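PDB 6SKI: putative type VI secretion protein, which probably hydrolyses phospholipids as a toxic effector that is carried on the VgrG spike of the type VI secretion system. Local coordinates for residues A[448-461]-A[472-485]. Numbering follows the deposited sequence.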
loop_
_atom_site.group_PDB
_atom_site.type_symbol
_atom_site.label_atom_id
_atom_site.label_comp_id
_atom_site.label_asym_id
_atom_site.label_seq_id
_atom_site.Cartn_x
_atom_site.Cartn_y
_atom_site.Cartn_z
ATOM N N PRO A 448 13.361 19.301 -7.678
ATOM C CA PRO A 448 13.571 20.591 -8.336
ATOM C C PRO A 448 14.032 21.628 -7.328
ATOM O O PRO A 448 13.776 21.511 -6.128
ATOM C CB PRO A 448 12.186 20.932 -8.897
ATOM C CG PRO A 448 11.497 19.621 -9.013
ATOM C CD PRO A 448 11.982 18.821 -7.847
ATOM N N SER A 449 14.732 22.648 -7.825
ATOM C CA SER A 449 15.209 23.702 -6.937
ATOM C C SER A 449 14.055 24.363 -6.200
ATOM O O SER A 449 14.146 24.602 -4.988
ATOM C CB SER A 449 15.997 24.739 -7.731
ATOM O OG SER A 449 16.767 24.116 -8.744
ATOM N N GLU A 450 12.945 24.604 -6.901
ATOM C CA GLU A 450 11.764 25.192 -6.280
ATOM C C GLU A 450 11.307 24.390 -5.073
ATOM O O GLU A 450 10.754 24.954 -4.124
ATOM C CB GLU A 450 10.635 25.270 -7.305
ATOM C CG GLU A 450 9.717 26.458 -7.149
ATOM C CD GLU A 450 8.622 26.471 -8.194
ATOM O OE1 GLU A 450 7.863 27.460 -8.252
ATOM O OE2 GLU A 450 8.522 25.487 -8.955
ATOM N N LEU A 451 11.533 23.081 -5.089
ATOM C CA LEU A 451 11.084 22.194 -4.032
ATOM C C LEU A 451 12.190 21.805 -3.064
ATOM O O LEU A 451 11.941 20.992 -2.171
ATOM C CB LEU A 451 10.476 20.927 -4.638
ATOM C CG LEU A 451 9.026 20.995 -5.107
ATOM C CD1 LEU A 451 8.442 19.601 -5.198
ATOM C CD2 LEU A 451 8.192 21.868 -4.187
ATOM N N ILE A 452 13.401 22.347 -3.212
ATOM C CA ILE A 452 14.488 21.907 -2.342
ATOM C C ILE A 452 14.287 22.434 -0.927
ATOM O O ILE A 452 14.134 21.656 0.023
ATOM C CB ILE A 452 15.854 22.321 -2.919
ATOM C CG1 ILE A 452 16.326 21.288 -3.939
ATOM C CG2 ILE A 452 16.891 22.436 -1.821
ATOM C CD1 ILE A 452 17.453 21.772 -4.810
ATOM N N PHE A 453 14.224 23.758 -0.770
ATOM C CA PHE A 453 14.094 24.327 0.566
ATOM C C PHE A 453 12.800 23.875 1.223
ATOM O O PHE A 453 12.793 23.511 2.405
ATOM C CB PHE A 453 14.173 25.854 0.497
ATOM C CG PHE A 453 13.481 26.557 1.634
ATOM C CD1 PHE A 453 14.140 26.786 2.830
ATOM C CD2 PHE A 453 12.181 27.022 1.494
ATOM C CE1 PHE A 453 13.509 27.439 3.874
ATOM C CE2 PHE A 453 11.547 27.674 2.536
ATOM C CZ PHE A 453 12.212 27.883 3.725
ATOM N N LEU A 454 11.711 23.831 0.454
ATOM C CA LEU A 454 10.449 23.349 0.997
ATOM C C LEU A 454 10.588 21.940 1.539
ATOM O O LEU A 454 10.065 21.643 2.621
ATOM C CB LEU A 454 9.363 23.384 -0.074
ATOM C CG LEU A 454 8.933 24.773 -0.516
ATOM C CD1 LEU A 454 7.935 24.687 -1.651
ATOM C CD2 LEU A 454 8.348 25.496 0.666
ATOM N N ALA A 455 11.339 21.082 0.846
ATOM C CA ALA A 455 11.535 19.735 1.355
ATOM C C ALA A 455 12.190 19.777 2.721
ATOM O O ALA A 455 11.736 19.106 3.654
ATOM C CB ALA A 455 12.378 18.918 0.386
ATOM N N ASP A 456 13.221 20.614 2.869
ATOM C CA ASP A 456 13.839 20.781 4.174
ATOM C C ASP A 456 12.792 21.143 5.210
ATOM O O ASP A 456 12.692 20.491 6.257
ATOM C CB ASP A 456 14.919 21.857 4.103
ATOM C CG ASP A 456 16.152 21.393 3.365
ATOM O OD1 ASP A 456 16.164 20.237 2.898
ATOM O OD2 ASP A 456 17.107 22.187 3.245
ATOM N N LYS A 457 11.937 22.118 4.890
ATOM C CA LYS A 457 10.895 22.503 5.829
ATOM C C LYS A 457 10.010 21.315 6.153
ATOM O O LYS A 457 9.755 21.024 7.328
ATOM C CB LYS A 457 10.072 23.658 5.264
ATOM C CG LYS A 457 8.990 24.147 6.207
ATOM C CD LYS A 457 8.618 25.585 5.918
ATOM C CE LYS A 457 7.414 26.008 6.735
ATOM N NZ LYS A 457 6.862 27.304 6.266
ATOM N N ALA A 458 9.609 20.561 5.127
ATOM C CA ALA A 458 8.791 19.383 5.372
ATOM C C ALA A 458 9.517 18.410 6.281
ATOM O O ALA A 458 8.939 17.916 7.257
ATOM C CB ALA A 458 8.421 18.713 4.050
ATOM N N ILE A 459 10.807 18.181 6.025
ATOM C CA ILE A 459 11.569 17.291 6.891
ATOM C C ILE A 459 11.566 17.830 8.310
ATOM O O ILE A 459 11.300 17.094 9.268
ATOM C CB ILE A 459 12.998 17.102 6.349
ATOM C CG1 ILE A 459 12.991 16.135 5.166
ATOM C CG2 ILE A 459 13.919 16.595 7.437
ATOM C CD1 ILE A 459 14.100 16.368 4.180
ATOM N N ALA A 460 11.770 19.142 8.459
ATOM C CA ALA A 460 11.733 19.725 9.791
ATOM C C ALA A 460 10.370 19.509 10.423
ATOM O O ALA A 460 10.276 19.132 11.598
ATOM C CB ALA A 460 12.074 21.211 9.729
ATOM N N GLN A 461 9.305 19.668 9.633
ATOM C CA GLN A 461 7.970 19.435 10.161
ATOM C C GLN A 461 7.847 18.020 10.691
ATOM O O GLN A 461 7.314 17.806 11.787
ATOM C CB GLN A 461 6.925 19.707 9.085
ATOM C CG GLN A 461 6.739 21.173 8.783
ATOM C CD GLN A 461 5.729 21.410 7.695
ATOM O OE1 GLN A 461 5.094 20.478 7.213
ATOM N NE2 GLN A 461 5.576 22.663 7.296
ATOM N N GLN A 472 6.007 23.707 11.994
ATOM C CA GLN A 472 5.853 25.043 11.434
ATOM C C GLN A 472 5.201 24.894 10.069
ATOM O O GLN A 472 5.825 24.398 9.126
ATOM C CB GLN A 472 7.200 25.749 11.331
ATOM C CG GLN A 472 7.858 26.030 12.670
ATOM C CD GLN A 472 7.222 27.193 13.397
ATOM O OE1 GLN A 472 6.954 28.237 12.805
ATOM N NE2 GLN A 472 6.976 27.021 14.690
ATOM N N ALA A 473 3.948 25.319 9.960
ATOM C CA ALA A 473 3.172 25.046 8.765
ATOM C C ALA A 473 3.727 25.813 7.571
ATOM O O ALA A 473 4.430 26.816 7.710
ATOM C CB ALA A 473 1.705 25.406 8.984
ATOM N N PHE A 474 3.401 25.320 6.382
ATOM C CA PHE A 474 3.809 25.981 5.155
ATOM C C PHE A 474 2.999 27.253 4.963
ATOM O O PHE A 474 1.775 27.255 5.119
ATOM C CB PHE A 474 3.610 25.051 3.958
ATOM C CG PHE A 474 4.638 23.964 3.851
ATOM C CD1 PHE A 474 5.964 24.264 3.615
ATOM C CD2 PHE A 474 4.272 22.638 3.974
ATOM C CE1 PHE A 474 6.902 23.264 3.513
ATOM C CE2 PHE A 474 5.207 21.638 3.872
ATOM C CZ PHE A 474 6.522 21.952 3.642
ATOM N N THR A 475 3.685 28.342 4.627
ATOM C CA THR A 475 2.986 29.585 4.359
ATOM C C THR A 475 2.202 29.468 3.053
ATOM O O THR A 475 2.353 28.514 2.286
ATOM C CB THR A 475 3.967 30.755 4.298
ATOM O OG1 THR A 475 4.990 30.476 3.337
ATOM C CG2 THR A 475 4.608 30.974 5.653
ATOM N N GLU A 476 1.343 30.459 2.803
ATOM C CA GLU A 476 0.457 30.376 1.647
ATOM C C GLU A 476 1.228 30.501 0.340
ATOM O O GLU A 476 0.840 29.911 -0.671
ATOM C CB GLU A 476 -0.643 31.427 1.749
ATOM C CG GLU A 476 -1.354 31.391 3.086
ATOM C CD GLU A 476 -2.525 30.426 3.090
ATOM O OE1 GLU A 476 -2.698 29.705 4.095
ATOM O OE2 GLU A 476 -3.268 30.386 2.087
ATOM N N GLU A 477 2.320 31.266 0.335
ATOM C CA GLU A 477 3.196 31.273 -0.832
ATOM C C GLU A 477 3.826 29.903 -1.035
ATOM O O GLU A 477 3.871 29.377 -2.158
ATOM C CB GLU A 477 4.287 32.331 -0.672
ATOM C CG GLU A 477 3.799 33.707 -0.242
ATOM C CD GLU A 477 3.561 33.810 1.256
ATOM O OE1 GLU A 477 2.699 33.073 1.779
ATOM O OE2 GLU A 477 4.241 34.627 1.912
ATOM N N GLU A 478 4.309 29.308 0.052
ATOM C CA GLU A 478 4.855 27.964 -0.011
ATOM C C GLU A 478 3.782 26.957 -0.386
ATOM O O GLU A 478 4.051 26.021 -1.140
ATOM C CB GLU A 478 5.482 27.607 1.333
ATOM C CG GLU A 478 6.718 28.419 1.654
ATOM C CD GLU A 478 7.274 28.104 3.020
ATOM O OE1 GLU A 478 6.499 27.643 3.882
ATOM O OE2 GLU A 478 8.483 28.319 3.236
ATOM N N LEU A 479 2.555 27.155 0.093
ATOM C CA LEU A 479 1.471 26.253 -0.259
ATOM C C LEU A 479 1.044 26.405 -1.708
ATOM O O LEU A 479 0.586 25.436 -2.308
ATOM C CB LEU A 479 0.274 26.491 0.659
ATOM C CG LEU A 479 0.335 25.786 2.010
ATOM C CD1 LEU A 479 -0.974 25.949 2.751
ATOM C CD2 LEU A 479 0.671 24.321 1.825
ATOM N N TYR A 480 1.246 27.579 -2.301
ATOM C CA TYR A 480 1.018 27.780 -3.727
ATOM C C TYR A 480 2.068 27.045 -4.552
ATOM O O TYR A 480 1.743 26.290 -5.484
ATOM C CB TYR A 480 1.042 29.282 -4.016
ATOM C CG TYR A 480 0.794 29.693 -5.444
ATOM C CD1 TYR A 480 -0.493 29.784 -5.947
ATOM C CD2 TYR A 480 1.849 30.018 -6.283
ATOM C CE1 TYR A 480 -0.720 30.171 -7.248
ATOM C CE2 TYR A 480 1.630 30.404 -7.587
ATOM C CZ TYR A 480 0.342 30.478 -8.063
ATOM O OH TYR A 480 0.114 30.863 -9.363
ATOM N N ILE A 481 3.339 27.239 -4.192
ATOM C CA ILE A 481 4.418 26.527 -4.869
ATOM C C ILE A 481 4.217 25.022 -4.757
ATOM O O ILE A 481 4.496 24.272 -5.700
ATOM C CB ILE A 481 5.781 26.961 -4.303
ATOM C CG1 ILE A 481 5.960 28.470 -4.461
ATOM C CG2 ILE A 481 6.900 26.216 -4.988
ATOM C CD1 ILE A 481 7.037 29.046 -3.578
ATOM N N ILE A 482 3.712 24.555 -3.616
ATOM C CA ILE A 482 3.401 23.137 -3.486
ATOM C C ILE A 482 2.164 22.789 -4.303
ATOM O O ILE A 482 2.049 21.672 -4.819
ATOM C CB ILE A 482 3.223 22.763 -2.004
ATOM C CG1 ILE A 482 4.534 22.951 -1.245
ATOM C CG2 ILE A 482 2.763 21.325 -1.859
ATOM C CD1 ILE A 482 4.355 23.020 0.247
ATOM N N GLY A 483 1.242 23.738 -4.462
ATOM C CA GLY A 483 0.077 23.517 -5.289
ATOM C C GLY A 483 0.406 23.296 -6.740
ATOM O O GLY A 483 -0.413 22.728 -7.469
ATOM N N LYS A 484 1.589 23.730 -7.180
ATOM C CA LYS A 484 2.041 23.304 -8.503
ATOM C C LYS A 484 2.175 21.789 -8.594
ATOM O O LYS A 484 2.035 21.224 -9.683
ATOM C CB LYS A 484 3.382 23.941 -8.864
ATOM C CG LYS A 484 3.481 25.428 -8.650
ATOM C CD LYS A 484 4.837 25.947 -9.093
ATOM C CE LYS A 484 4.780 27.430 -9.427
ATOM N NZ LYS A 484 3.926 28.189 -8.471
ATOM N N TYR A 485 2.443 21.118 -7.476
ATOM C CA TYR A 485 2.849 19.721 -7.481
ATOM C C TYR A 485 1.807 18.771 -6.912
ATOM O O TYR A 485 2.000 17.555 -6.988
ATOM C CB TYR A 485 4.159 19.559 -6.703
ATOM C CG TYR A 485 5.309 20.341 -7.281
ATOM C CD1 TYR A 485 5.470 21.686 -7.000
ATOM C CD2 TYR A 485 6.244 19.728 -8.094
ATOM C CE1 TYR A 485 6.515 22.401 -7.528
ATOM C CE2 TYR A 485 7.293 20.436 -8.627
ATOM C CZ TYR A 485 7.427 21.770 -8.338
ATOM O OH TYR A 485 8.477 22.480 -8.864
#
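The ring of F474 fills the tight part of this contact: NE2 of Q461 comes down over the middle of one face, its amide steeply tilted to the ring, and CD1 of I482 over the middle of the other. A broad flat ring suits this place because it offers both faces to packing; the small A458 lets it close in, its CB 3.8 Å from F474 CZ. Beside it, the fork of L454 serves two sides: CD1 reaches I481 and I482, while CD2 lies 3.5 Å from CG of E478. CD1 of L451 lies over the face of the Y485 ring in a CH-pi contact, 3.6 Å from its centroid. Q461 NE2 also donates to Q472 O, a bent bond.

Toward solvent, long charged chains take over. K457, with CG anti to its backbone N (chi1 -178°), packs its aliphatic chain against F474, while NZ forms a salt bridge with E478 OE1 and donates to A473 O (2.9 Å) from above the carbonyl plane. E478 OE1 also accepts the backbone N of T475 (3.0 Å), the N-cap residue. At the looser, solvent-facing end, E450 lays CG on I481 and accepts Y485 OH through OE2 (3.0 Å); its OE1 and K484 NZ stay 4.0 Å apart.

The helices cross at -112°, their inner side backed by helix 416-431, where W416 touches L451 and I482, and by strand 303-306, against which Q461 rests.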